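Side-chain contacts in glutamate receptor IIB (Drosophila melanogaster, PDB 4WXJ), which binds glutamate in its ligand-binding domain and probably opens as part of a glutamate-gated ion channel at the muscle synapse: residues D45-L50 against F58-V63; D76-I81 against Q101-V106; I94-I99 against T201-Y206; N167-L170 against A176-K179. All blocks are in the same frame, centred on the assembly; numbering follows the deposited sequence.

Interaction 1. Residues D45-L50 against F58-V63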
loop_
_atom_site.group_PDB
_atom_site.type_symbol
_atom_site.label_atom_id
_atom_site.label_comp_id
_atom_site.label_asym_id
_atom_site.label_seq_id
_atom_site.Cartn_x
_atom_site.Cartn_y
_atom_site.Cartn_z
ATOM N N ASP A 45 3.837 -14.748 -4.090
ATOM C CA ASP A 45 4.570 -15.724 -3.291
ATOM C C ASP A 45 3.861 -16.031 -1.972
ATOM O O ASP A 45 3.795 -17.187 -1.556
ATOM C CB ASP A 45 5.988 -15.222 -2.998
ATOM C CG ASP A 45 6.877 -15.212 -4.229
ATOM O OD1 ASP A 45 6.483 -15.782 -5.268
ATOM O OD2 ASP A 45 7.985 -14.638 -4.145
ATOM N N LEU A 46 3.332 -14.999 -1.319
ATOM C CA LEU A 46 2.737 -15.170 0.004
ATOM C C LEU A 46 1.441 -15.980 -0.062
ATOM O O LEU A 46 1.142 -16.752 0.848
ATOM C CB LEU A 46 2.478 -13.810 0.657
ATOM C CG LEU A 46 1.843 -13.843 2.052
ATOM C CD1 LEU A 46 2.662 -14.692 3.019
ATOM C CD2 LEU A 46 1.674 -12.434 2.598
ATOM N N ILE A 47 0.675 -15.807 -1.134
ATOM C CA ILE A 47 -0.557 -16.572 -1.312
ATOM C C ILE A 47 -0.225 -18.030 -1.625
ATOM O O ILE A 47 -0.898 -18.941 -1.143
ATOM C CB ILE A 47 -1.442 -15.986 -2.435
ATOM C CG1 ILE A 47 -1.985 -14.609 -2.035
ATOM C CG2 ILE A 47 -2.600 -16.929 -2.767
ATOM C CD1 ILE A 47 -2.954 -14.615 -0.859
ATOM N N TYR A 48 0.806 -18.247 -2.437
ATOM C CA TYR A 48 1.290 -19.597 -2.718
ATOM C C TYR A 48 1.742 -20.288 -1.437
ATOM O O TYR A 48 1.413 -21.449 -1.198
ATOM C CB TYR A 48 2.446 -19.569 -3.723
ATOM C CG TYR A 48 2.016 -19.676 -5.169
ATOM C CD1 TYR A 48 1.614 -20.892 -5.705
ATOM C CD2 TYR A 48 2.023 -18.566 -6.002
ATOM C CE1 TYR A 48 1.222 -20.997 -7.027
ATOM C CE2 TYR A 48 1.636 -18.660 -7.326
ATOM C CZ TYR A 48 1.236 -19.878 -7.833
ATOM O OH TYR A 48 0.850 -19.976 -9.150
ATOM N N MET A 49 2.503 -19.566 -0.620
ATOM C CA MET A 49 2.998 -20.099 0.644
ATOM C C MET A 49 1.844 -20.411 1.592
ATOM O O MET A 49 1.852 -21.437 2.275
ATOM C CB MET A 49 3.965 -19.109 1.298
ATOM C CG MET A 49 5.268 -18.922 0.536
ATOM S SD MET A 49 6.095 -17.362 0.909
ATOM C CE MET A 49 6.637 -17.655 2.588
ATOM N N LEU A 50 0.856 -19.522 1.632
ATOM C CA LEU A 50 -0.310 -19.711 2.486
ATOM C C LEU A 50 -1.214 -20.811 1.947
ATOM O O LEU A 50 -1.836 -21.546 2.714
ATOM C CB LEU A 50 -1.100 -18.407 2.614
ATOM C CG LEU A 50 -0.501 -17.336 3.525
ATOM C CD1 LEU A 50 -1.250 -16.020 3.367
ATOM C CD2 LEU A 50 -0.531 -17.789 4.975
ATOM N N PHE A 58 -6.677 -21.317 -5.250
ATOM C CA PHE A 58 -6.968 -19.898 -5.390
ATOM C C PHE A 58 -6.850 -19.424 -6.830
ATOM O O PHE A 58 -6.158 -20.031 -7.646
ATOM C CB PHE A 58 -6.030 -19.075 -4.503
ATOM C CG PHE A 58 -4.578 -19.243 -4.843
ATOM C CD1 PHE A 58 -3.975 -18.426 -5.784
ATOM C CD2 PHE A 58 -3.819 -20.223 -4.227
ATOM C CE1 PHE A 58 -2.639 -18.584 -6.102
ATOM C CE2 PHE A 58 -2.483 -20.384 -4.539
ATOM C CZ PHE A 58 -1.892 -19.563 -5.478
ATOM N N ASN A 59 -7.538 -18.325 -7.120
ATOM C CA ASN A 59 -7.487 -17.690 -8.425
ATOM C C ASN A 59 -7.303 -16.185 -8.274
ATOM O O ASN A 59 -8.123 -15.514 -7.647
ATOM C CB ASN A 59 -8.762 -17.995 -9.212
ATOM C CG ASN A 59 -8.779 -17.332 -10.574
ATOM O OD1 ASN A 59 -7.741 -17.185 -11.219
ATOM N ND2 ASN A 59 -9.963 -16.921 -11.015
ATOM N N PHE A 60 -6.221 -15.659 -8.838
ATOM C CA PHE A 60 -5.969 -14.226 -8.802
ATOM C C PHE A 60 -6.878 -13.487 -9.775
ATOM O O PHE A 60 -6.936 -13.819 -10.961
ATOM C CB PHE A 60 -4.507 -13.920 -9.133
ATOM C CG PHE A 60 -3.566 -14.148 -7.987
ATOM C CD1 PHE A 60 -3.509 -13.252 -6.932
ATOM C CD2 PHE A 60 -2.730 -15.250 -7.969
ATOM C CE1 PHE A 60 -2.640 -13.457 -5.876
ATOM C CE2 PHE A 60 -1.859 -15.457 -6.917
ATOM C CZ PHE A 60 -1.815 -14.559 -5.871
ATOM N N GLU A 61 -7.589 -12.487 -9.260
ATOM C CA GLU A 61 -8.407 -11.605 -10.085
ATOM C C GLU A 61 -8.100 -10.147 -9.758
ATOM O O GLU A 61 -8.716 -9.570 -8.862
ATOM C CB GLU A 61 -9.896 -11.887 -9.877
ATOM C CG GLU A 61 -10.340 -13.256 -10.370
ATOM C CD GLU A 61 -11.848 -13.381 -10.476
ATOM O OE1 GLU A 61 -12.557 -12.437 -10.072
ATOM O OE2 GLU A 61 -12.323 -14.425 -10.970
ATOM N N PRO A 62 -7.132 -9.547 -10.468
ATOM C CA PRO A 62 -6.854 -8.126 -10.235
ATOM C C PRO A 62 -8.075 -7.255 -10.525
ATOM O O PRO A 62 -8.693 -7.396 -11.580
ATOM C CB PRO A 62 -5.704 -7.823 -11.206
ATOM C CG PRO A 62 -5.711 -8.935 -12.193
ATOM C CD PRO A 62 -6.213 -10.129 -11.460
ATOM N N VAL A 63 -8.414 -6.371 -9.591
ATOM C CA VAL A 63 -9.626 -5.564 -9.699
ATOM C C VAL A 63 -9.588 -4.632 -10.907
ATOM O O VAL A 63 -8.527 -4.137 -11.293
ATOM C CB VAL A 63 -9.859 -4.728 -8.419
ATOM C CG1 VAL A 63 -10.030 -5.643 -7.221
ATOM C CG2 VAL A 63 -8.715 -3.748 -8.188
#
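A chi1 of 61° sets F58 CG between its own backbone N and carbonyl carbon, which stands the ring up from the strand against the helix, where I47 holds CG2 anti to its backbone N and lays that methyl on the ring. This is the helix-to-second-strand half of a beta-alpha-beta unit: helix 42-54 connects strand 10-15, by way of two short intervening strands, to strand 57-62, which lies beside and parallel to strand 10-15 in the sheet of lobe 1 of the ligand-binding domain. The short helix and strand segments run nearly antiparallel, 10.5 Å apart at closest.

The contact is wholly apolar. I47 CG2 lies 3.5 Å from the centroid of the F58 ring, almost on its normal, a CH-pi contact. The edge of the same F58 ring is turned to the face of Y48 in a T-shaped stack, planes at 85°. Two residues along the strand, F60 comes in beside I47, F60 CZ to I47 CB at 3.7 Å, and its ring also meets F22. N36 ties the backbone here, bonding to F58 O and F60 N. In the T-shaped pair, F58 CZ hangs over the centre of the Y48 ring, 3.8 Å from both CD1 and CE1 of Y48.

Interaction 2. Residues D76-I81 against Q101-V106. With GLU (glutamic acid), chain C.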
loop_
_atom_site.group_PDB
_atom_site.type_symbol
_atom_site.label_atom_id
_atom_site.label_comp_id
_atom_site.label_asym_id
_atom_site.label_seq_id
_atom_site.Cartn_x
_atom_site.Cartn_y
_atom_site.Cartn_z
ATOM N N ASP A 76 -21.708 7.177 -1.381
ATOM C CA ASP A 76 -21.905 6.154 -0.352
ATOM C C ASP A 76 -21.529 4.768 -0.882
ATOM O O ASP A 76 -22.277 3.804 -0.722
ATOM C CB ASP A 76 -23.357 6.160 0.144
ATOM C CG ASP A 76 -23.568 5.270 1.360
ATOM O OD1 ASP A 76 -22.637 5.147 2.185
ATOM O OD2 ASP A 76 -24.665 4.686 1.488
ATOM N N GLU A 77 -20.362 4.678 -1.515
ATOM C CA GLU A 77 -19.897 3.422 -2.095
ATOM C C GLU A 77 -18.385 3.259 -1.964
ATOM O O GLU A 77 -17.640 4.241 -1.936
ATOM C CB GLU A 77 -20.296 3.337 -3.570
ATOM C CG GLU A 77 -21.744 2.935 -3.802
ATOM C CD GLU A 77 -22.102 2.885 -5.274
ATOM O OE1 GLU A 77 -21.200 3.091 -6.113
ATOM O OE2 GLU A 77 -23.284 2.639 -5.593
ATOM N N TRP A 78 -17.948 2.005 -1.883
ATOM C CA TRP A 78 -16.530 1.667 -1.879
ATOM C C TRP A 78 -16.070 1.266 -3.276
ATOM O O TRP A 78 -16.891 0.974 -4.149
ATOM C CB TRP A 78 -16.250 0.531 -0.895
ATOM C CG TRP A 78 -16.242 0.957 0.534
ATOM C CD1 TRP A 78 -17.321 1.101 1.354
ATOM C CD2 TRP A 78 -15.092 1.289 1.320
ATOM N NE1 TRP A 78 -16.914 1.506 2.603
ATOM C CE2 TRP A 78 -15.548 1.628 2.608
ATOM C CE3 TRP A 78 -13.718 1.334 1.059
ATOM C CZ2 TRP A 78 -14.684 2.007 3.633
ATOM C CZ3 TRP A 78 -12.861 1.712 2.077
ATOM C CH2 TRP A 78 -13.348 2.044 3.349
ATOM N N ASP A 79 -14.756 1.253 -3.478
ATOM C CA ASP A 79 -14.165 0.800 -4.732
ATOM C C ASP A 79 -12.999 -0.150 -4.460
ATOM O O ASP A 79 -12.766 -0.548 -3.318
ATOM C CB ASP A 79 -13.699 1.997 -5.571
ATOM C CG ASP A 79 -12.757 2.925 -4.811
ATOM O OD1 ASP A 79 -12.193 2.511 -3.776
ATOM O OD2 ASP A 79 -12.574 4.077 -5.257
ATOM N N GLY A 80 -12.282 -0.516 -5.516
ATOM C CA GLY A 80 -11.069 -1.302 -5.387
ATOM C C GLY A 80 -11.265 -2.674 -4.771
ATOM O O GLY A 80 -12.336 -3.276 -4.881
ATOM N N ILE A 81 -10.215 -3.162 -4.116
ATOM C CA ILE A 81 -10.218 -4.489 -3.514
ATOM C C ILE A 81 -11.289 -4.613 -2.438
ATOM O O ILE A 81 -11.944 -5.650 -2.326
ATOM C CB ILE A 81 -8.842 -4.824 -2.899
ATOM C CG1 ILE A 81 -7.760 -4.799 -3.983
ATOM C CG2 ILE A 81 -8.880 -6.189 -2.211
ATOM C CD1 ILE A 81 -6.344 -4.937 -3.461
ATOM N N GLN A 101 -9.338 2.248 9.892
ATOM C CA GLN A 101 -10.568 2.173 10.664
ATOM C C GLN A 101 -11.787 2.037 9.756
ATOM O O GLN A 101 -12.688 1.242 10.025
ATOM C CB GLN A 101 -10.697 3.411 11.557
ATOM C CG GLN A 101 -12.009 3.504 12.310
ATOM C CD GLN A 101 -12.992 4.432 11.635
ATOM O OE1 GLN A 101 -12.828 5.651 11.666
ATOM N NE2 GLN A 101 -14.017 3.863 11.015
ATOM N N ALA A 102 -11.809 2.814 8.678
ATOM C CA ALA A 102 -12.926 2.786 7.740
ATOM C C ALA A 102 -13.036 1.428 7.047
ATOM O O ALA A 102 -14.133 0.897 6.876
ATOM C CB ALA A 102 -12.773 3.892 6.710
ATOM N N ARG A 103 -11.898 0.869 6.652
ATOM C CA ARG A 103 -11.884 -0.422 5.974
ATOM C C ARG A 103 -12.301 -1.546 6.914
ATOM O O ARG A 103 -13.073 -2.428 6.538
ATOM C CB ARG A 103 -10.497 -0.707 5.402
ATOM C CG ARG A 103 -10.139 0.166 4.218
ATOM C CD ARG A 103 -8.687 -0.001 3.828
ATOM N NE ARG A 103 -8.351 0.764 2.630
ATOM C CZ ARG A 103 -7.116 0.912 2.162
ATOM N NH1 ARG A 103 -6.094 0.355 2.796
ATOM N NH2 ARG A 103 -6.902 1.622 1.065
ATOM N N ARG A 104 -11.792 -1.508 8.140
ATOM C CA ARG A 104 -12.094 -2.540 9.122
ATOM C C ARG A 104 -13.576 -2.538 9.496
ATOM O O ARG A 104 -14.091 -3.524 10.025
ATOM C CB ARG A 104 -11.230 -2.346 10.371
ATOM C CG ARG A 104 -11.386 -3.426 11.433
ATOM C CD ARG A 104 -11.040 -4.809 10.900
ATOM N NE ARG A 104 -11.153 -5.827 11.939
ATOM C CZ ARG A 104 -12.289 -6.421 12.290
ATOM N NH1 ARG A 104 -13.430 -6.110 11.686
ATOM N NH2 ARG A 104 -12.287 -7.333 13.251
ATOM N N SER A 105 -14.259 -1.435 9.208
ATOM C CA SER A 105 -15.683 -1.316 9.507
ATOM C C SER A 105 -16.547 -2.119 8.537
ATOM O O SER A 105 -17.666 -2.505 8.876
ATOM C CB SER A 105 -16.116 0.151 9.475
ATOM O OG SER A 105 -15.431 0.907 10.458
ATOM N N VAL A 106 -16.024 -2.372 7.339
ATOM C CA VAL A 106 -16.799 -3.017 6.278
ATOM C C VAL A 106 -16.265 -4.398 5.893
ATOM O O VAL A 106 -17.006 -5.223 5.361
ATOM C CB VAL A 106 -16.847 -2.131 5.015
ATOM C CG1 VAL A 106 -17.674 -0.881 5.283
ATOM C CG2 VAL A 106 -15.443 -1.764 4.553
HETATM N N GLU C . -1.119 0.869 1.453
HETATM C CA GLU C . -1.959 2.081 1.252
HETATM C C GLU C . -3.438 1.717 1.305
HETATM O O GLU C . -3.787 0.585 1.645
HETATM C CB GLU C . -1.619 2.746 -0.080
HETATM C CG GLU C . -0.277 3.463 -0.100
HETATM C CD GLU C . -0.319 4.852 0.524
HETATM O OE1 GLU C . 0.764 5.444 0.716
HETATM O OE2 GLU C . -1.425 5.359 0.820
HETATM O OXT GLU C . -4.315 2.535 1.018
#
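W78 and R103 come closest in backbone terms, their CA atoms 9.4 Å apart, and the W78 side chain spans the distance, its CZ2 coming within 3.5 Å of the backbone A102 O. On one side a short strand at 77-78 begins in a G1 beta bulge and leads toward helix 80-86; on the other lies a short irregular helix at about 101-104, after which V106 N bonds back to R103 O.

The indole lies between the segments. V106 CG2 sits over one face, offset toward the rim and 4.3 Å from the centroid of the five-membered ring. At the far end, W78 CH2 meets A102 CB at 3.9 Å and W78 CZ3 touches R103 CG at 3.8 Å. From that CG onward R103 is extended as far as NE, which carries the guanidinium to the bound glutamate. There NH1 donates to GLU O at 2.6 Å, nearly straight at 171°, and NH2 to GLU OXT at 2.7 Å, more bent at 145°.

T98 O and G69 O take further bonds from NH1 and NH2. Lobe 1 of the ligand-binding domain thus places R103, a glutamate-binding residue, to hold both oxygens of the alpha-carboxylate, presumably reinforced by opposite charge.

Interaction 3. Residues I94-I99 against T201-Y206. With GLU (glutamic acid), chain C.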
loop_
_atom_site.group_PDB
_atom_site.type_symbol
_atom_site.label_atom_id
_atom_site.label_comp_id
_atom_site.label_asym_id
_atom_site.label_seq_id
_atom_site.Cartn_x
_atom_site.Cartn_y
_atom_site.Cartn_z
ATOM N N ILE A 94 -5.602 -8.841 -1.184
ATOM C CA ILE A 94 -4.207 -8.692 -0.777
ATOM C C ILE A 94 -3.377 -7.802 -1.702
ATOM O O ILE A 94 -3.557 -7.797 -2.921
ATOM C CB ILE A 94 -3.511 -10.070 -0.678
ATOM C CG1 ILE A 94 -2.073 -9.907 -0.164
ATOM C CG2 ILE A 94 -3.535 -10.782 -2.030
ATOM C CD1 ILE A 94 -1.390 -11.213 0.193
ATOM N N CYS A 95 -2.472 -7.057 -1.072
ATOM C CA CYS A 95 -1.425 -6.261 -1.712
ATOM C C CYS A 95 -0.768 -5.498 -0.568
ATOM O O CYS A 95 -0.793 -5.965 0.570
ATOM C CB CYS A 95 -1.968 -5.304 -2.777
ATOM S SG CYS A 95 -3.139 -4.078 -2.155
ATOM N N ASP A 96 -0.194 -4.332 -0.847
ATOM C CA ASP A 96 0.160 -3.412 0.233
ATOM C C ASP A 96 -1.124 -2.780 0.756
ATOM O O ASP A 96 -1.360 -1.585 0.589
ATOM C CB ASP A 96 1.143 -2.333 -0.232
ATOM C CG ASP A 96 0.718 -1.661 -1.522
ATOM O OD1 ASP A 96 0.115 -2.341 -2.384
ATOM O OD2 ASP A 96 0.991 -0.450 -1.669
ATOM N N LEU A 97 -1.954 -3.609 1.381
ATOM C CA LEU A 97 -3.276 -3.194 1.827
ATOM C C LEU A 97 -3.223 -2.820 3.301
ATOM O O LEU A 97 -3.172 -3.684 4.175
ATOM C CB LEU A 97 -4.296 -4.311 1.581
ATOM C CG LEU A 97 -5.778 -3.961 1.737
ATOM C CD1 LEU A 97 -6.211 -2.903 0.728
ATOM C CD2 LEU A 97 -6.622 -5.218 1.585
ATOM N N THR A 98 -3.221 -1.520 3.564
ATOM C CA THR A 98 -3.067 -1.009 4.916
ATOM C C THR A 98 -4.372 -1.089 5.695
ATOM O O THR A 98 -5.441 -0.765 5.174
ATOM C CB THR A 98 -2.582 0.443 4.901
ATOM O OG1 THR A 98 -1.379 0.532 4.129
ATOM C CG2 THR A 98 -2.319 0.946 6.319
ATOM N N ILE A 99 -4.273 -1.513 6.949
ATOM C CA ILE A 99 -5.437 -1.595 7.822
ATOM C C ILE A 99 -5.835 -0.203 8.303
ATOM O O ILE A 99 -5.051 0.486 8.957
ATOM C CB ILE A 99 -5.166 -2.509 9.033
ATOM C CG1 ILE A 99 -4.808 -3.918 8.552
ATOM C CG2 ILE A 99 -6.386 -2.554 9.960
ATOM C CD1 ILE A 99 -4.360 -4.865 9.648
ATOM N N THR A 201 6.833 3.487 4.064
ATOM C CA THR A 201 8.273 3.240 4.067
ATOM C C THR A 201 8.666 2.021 3.237
ATOM O O THR A 201 9.747 1.985 2.647
ATOM C CB THR A 201 8.790 3.056 5.502
ATOM O OG1 THR A 201 7.993 2.073 6.175
ATOM C CG2 THR A 201 8.713 4.370 6.258
ATOM N N THR A 202 7.784 1.030 3.194
ATOM C CA THR A 202 8.000 -0.153 2.372
ATOM C C THR A 202 8.159 0.229 0.908
ATOM O O THR A 202 9.169 -0.082 0.271
ATOM C CB THR A 202 6.833 -1.144 2.506
ATOM O OG1 THR A 202 5.591 -0.442 2.357
ATOM C CG2 THR A 202 6.868 -1.817 3.862
ATOM N N ASN A 203 7.150 0.913 0.383
ATOM C CA ASN A 203 7.145 1.322 -1.014
ATOM C C ASN A 203 8.242 2.335 -1.301
ATOM O O ASN A 203 8.826 2.338 -2.383
ATOM C CB ASN A 203 5.781 1.904 -1.387
ATOM C CG ASN A 203 4.654 0.911 -1.193
ATOM O OD1 ASN A 203 4.830 -0.288 -1.409
ATOM N ND2 ASN A 203 3.492 1.403 -0.777
ATOM N N LEU A 204 8.517 3.196 -0.325
ATOM C CA LEU A 204 9.566 4.196 -0.464
ATOM C C LEU A 204 10.918 3.521 -0.638
ATOM O O LEU A 204 11.707 3.910 -1.500
ATOM C CB LEU A 204 9.592 5.125 0.752
ATOM C CG LEU A 204 10.432 6.398 0.594
ATOM C CD1 LEU A 204 9.845 7.523 1.428
ATOM C CD2 LEU A 204 11.882 6.164 0.985
ATOM N N GLN A 205 11.181 2.511 0.187
ATOM C CA GLN A 205 12.431 1.763 0.111
ATOM C C GLN A 205 12.587 1.125 -1.261
ATOM O O GLN A 205 13.661 1.174 -1.859
ATOM C CB GLN A 205 12.484 0.682 1.193
ATOM C CG GLN A 205 13.789 -0.115 1.207
ATOM C CD GLN A 205 13.722 -1.346 2.092
ATOM O OE1 GLN A 205 12.655 -1.729 2.571
ATOM N NE2 GLN A 205 14.872 -1.974 2.312
ATOM N N TYR A 206 11.507 0.526 -1.752
ATOM C CA TYR A 206 11.527 -0.150 -3.042
ATOM C C TYR A 206 11.938 0.787 -4.170
ATOM O O TYR A 206 12.757 0.425 -5.016
ATOM C CB TYR A 206 10.159 -0.750 -3.357
ATOM C CG TYR A 206 10.087 -1.354 -4.739
ATOM C CD1 TYR A 206 10.546 -2.643 -4.979
ATOM C CD2 TYR A 206 9.569 -0.634 -5.808
ATOM C CE1 TYR A 206 10.487 -3.198 -6.242
ATOM C CE2 TYR A 206 9.506 -1.183 -7.074
ATOM C CZ TYR A 206 9.967 -2.464 -7.286
ATOM O OH TYR A 206 9.905 -3.015 -8.544
HETATM N N GLU C . -1.119 0.869 1.453
HETATM C CA GLU C . -1.959 2.081 1.252
HETATM C C GLU C . -3.438 1.717 1.305
HETATM O O GLU C . -3.787 0.585 1.645
HETATM C CB GLU C . -1.619 2.746 -0.080
HETATM C CG GLU C . -0.277 3.463 -0.100
HETATM C CD GLU C . -0.319 4.852 0.524
HETATM O OE1 GLU C . 0.764 5.444 0.716
HETATM O OE2 GLU C . -1.425 5.359 0.820
HETATM O OXT GLU C . -4.315 2.535 1.018
#
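One direct hydrogen bond joins the two segments: N203 ND2 donates to D96 OD2 at 3.2 Å, somewhat bent at 145°. The donor reaches OD2 on its anti side, 25° out of the carboxylate plane, and the carboxylate and amide stand almost perpendicular, 83° apart. The stronger polar partners of both side chains lie outside the segments: D96 OD2 is bonded to Y68 OH, and N203 OD1 to Y21 OH, so tyrosines on the D96 side of the cleft help fix how each group is turned.

The second kind of interaction is with the ligand and runs partly through the backbone. D96 is the centre of an inverse gamma turn, and its carbonyl, not its carboxylate, accepts from GLU N at 2.6 Å. T98 OG1 accepts from GLU N at 2.7 Å. The backbone T98 N donates to GLU O at 2.9 Å. T98 OG1 is also hydrogen-bonded to E200 OE2, and since it accepts from the ligand its own proton probably goes to that carboxylate. E200 OE1 bonds the ligand as well, bringing the residue just before helix 201-208 into the site.

Apolar packing plays almost no part, and only 70 Å² is buried between the segments. A polar link from the lobe 1 ligand-binding loop to the start of a lobe 2 helix, right beside the agonist, is consistent with the closed, glutamate-bound cleft of the ionotropic receptor clamshell.

Interaction 4. Residues N167-L170 against A176-K179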
loop_
_atom_site.group_PDB
_atom_site.type_symbol
_atom_site.label_atom_id
_atom_site.label_comp_id
_atom_site.label_asym_id
_atom_site.label_seq_id
_atom_site.Cartn_x
_atom_site.Cartn_y
_atom_site.Cartn_z
ATOM N N ASN A 167 -4.196 20.345 5.450
ATOM C CA ASN A 167 -4.789 21.554 4.890
ATOM C C ASN A 167 -3.956 22.125 3.743
ATOM O O ASN A 167 -4.504 22.676 2.789
ATOM C CB ASN A 167 -4.976 22.608 5.983
ATOM C CG ASN A 167 -6.134 22.283 6.909
ATOM O OD1 ASN A 167 -7.222 21.918 6.458
ATOM N ND2 ASN A 167 -5.905 22.405 8.211
ATOM N N LYS A 168 -2.636 21.991 3.828
ATOM C CA LYS A 168 -1.769 22.428 2.739
ATOM C C LYS A 168 -1.952 21.550 1.504
ATOM O O LYS A 168 -2.040 22.056 0.387
ATOM C CB LYS A 168 -0.302 22.421 3.169
ATOM C CG LYS A 168 0.092 23.609 4.029
ATOM C CD LYS A 168 1.468 24.133 3.661
ATOM C CE LYS A 168 1.787 25.413 4.411
ATOM N NZ LYS A 168 3.144 25.925 4.080
ATOM N N MET A 169 -2.009 20.236 1.708
ATOM C CA MET A 169 -2.211 19.300 0.604
ATOM C C MET A 169 -3.507 19.602 -0.143
ATOM O O MET A 169 -3.556 19.536 -1.371
ATOM C CB MET A 169 -2.231 17.857 1.116
ATOM C CG MET A 169 -0.851 17.256 1.347
ATOM S SD MET A 169 -0.878 15.731 2.313
ATOM C CE MET A 169 -2.159 14.802 1.478
ATOM N N LEU A 170 -4.552 19.937 0.606
ATOM C CA LEU A 170 -5.847 20.260 0.014
ATOM C C LEU A 170 -5.813 21.569 -0.770
ATOM O O LEU A 170 -6.583 21.754 -1.711
ATOM C CB LEU A 170 -6.921 20.350 1.102
ATOM C CG LEU A 170 -7.311 19.047 1.798
ATOM C CD1 LEU A 170 -8.210 19.346 2.987
ATOM C CD2 LEU A 170 -8.003 18.098 0.831
ATOM N N ALA A 176 -2.573 17.961 -5.614
ATOM C CA ALA A 176 -1.388 17.406 -4.972
ATOM C C ALA A 176 -1.447 15.885 -4.898
ATOM O O ALA A 176 -0.427 15.232 -4.683
ATOM C CB ALA A 176 -1.223 17.995 -3.578
ATOM N N PHE A 177 -2.636 15.321 -5.089
ATOM C CA PHE A 177 -2.832 13.883 -4.937
ATOM C C PHE A 177 -2.597 13.116 -6.239
ATOM O O PHE A 177 -2.684 13.680 -7.329
ATOM C CB PHE A 177 -4.237 13.605 -4.409
ATOM C CG PHE A 177 -4.516 14.253 -3.082
ATOM C CD1 PHE A 177 -4.213 13.599 -1.901
ATOM C CD2 PHE A 177 -5.071 15.519 -3.018
ATOM C CE1 PHE A 177 -4.464 14.193 -0.679
ATOM C CE2 PHE A 177 -5.324 16.119 -1.800
ATOM C CZ PHE A 177 -5.020 15.455 -0.628
ATOM N N THR A 178 -2.299 11.824 -6.104
ATOM C CA THR A 178 -2.002 10.954 -7.242
ATOM C C THR A 178 -2.839 9.680 -7.173
ATOM O O THR A 178 -3.458 9.393 -6.149
ATOM C CB THR A 178 -0.514 10.573 -7.285
ATOM O OG1 THR A 178 -0.198 9.749 -6.156
ATOM C CG2 THR A 178 0.363 11.818 -7.265
ATOM N N LYS A 179 -2.847 8.911 -8.258
ATOM C CA LYS A 179 -3.680 7.712 -8.332
ATOM C C LYS A 179 -2.986 6.488 -7.733
ATOM O O LYS A 179 -3.651 5.538 -7.322
ATOM C CB LYS A 179 -4.082 7.427 -9.784
ATOM C CG LYS A 179 -3.009 6.758 -10.629
ATOM C CD LYS A 179 -3.432 6.660 -12.090
ATOM C CE LYS A 179 -4.564 5.659 -12.273
ATOM N NZ LYS A 179 -4.930 5.476 -13.705
HETATM O O HOH W 1 -4.304 19.600 -4.032
#
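M169 and F177 carry this contact, meeting at about a right angle. The methionine sets out along the ordinary helix rotamer, CG anti to the carbonyl carbon, runs on extended, and then bends at its last torsion, chi3 48°. That final bend swings the terminal methyl round to the phenylalanine, where M169 CE lies 3.6 Å from F177 CZ; its modelled distance to F177 CE1, 3.2 Å, is shorter than a normal carbon contact and doubtful. The methyl approaches the ring obliquely.

F177 reaches back to the helix by a similar choice, CG anti to its carbonyl carbon and beside the backbone N at chi1 -59°. Its CB leaves the backbone to one side, yet the far end of the ring closes on the helix, F177 CZ reaching 4.1 Å from M169 CB. L170 does something comparable from the neighbouring helix position: it leaves the backbone pointing away, but its branch comes round, L170 CD2 to F177 CZ at 4.2 Å, a looser touch near the surface.

A176 closes the near side, its CB 3.6 Å from M169 O. That carbonyl also accepts a hydrogen bond from a water at 2.8 Å, and the water in turn accepts from A176 N at 2.9 Å. One molecule thus bridges helix and loop where no direct bond crosses. Deeper in, M169 packs on F142, T144 and L198, and F177 also touches T144.

In the fold, the last part of helix 160-171 here meets the loop that leads into helix 181-191: a helix-to-loop junction of apolar side chains, one water bridging the backbones, in lobe 2 of the bilobed, periplasmic-binding-protein-like domain.

How the interactions relate
From the N terminus, interaction 1 comes first and closes a tight helix-to-strand turn in lobe 1. Interaction 2 then brings residues 101-106 back to 76-81, and because 94-99 lies within that loop while 201-206 lies beyond it, interactions 2 and 3 cross. Interaction 3 spans about a hundred residues and joins the two lobes; the short loop of interaction 4, wholly in lobe 2, falls within that span. The first three touch in lobe 1: V63 packs on G80 and I81, I47 on I94, and I81 on C95. Interactions 2 and 3 also share the bound glutamate, whereas interaction 4 stands about 9 Å from either at nearest atoms.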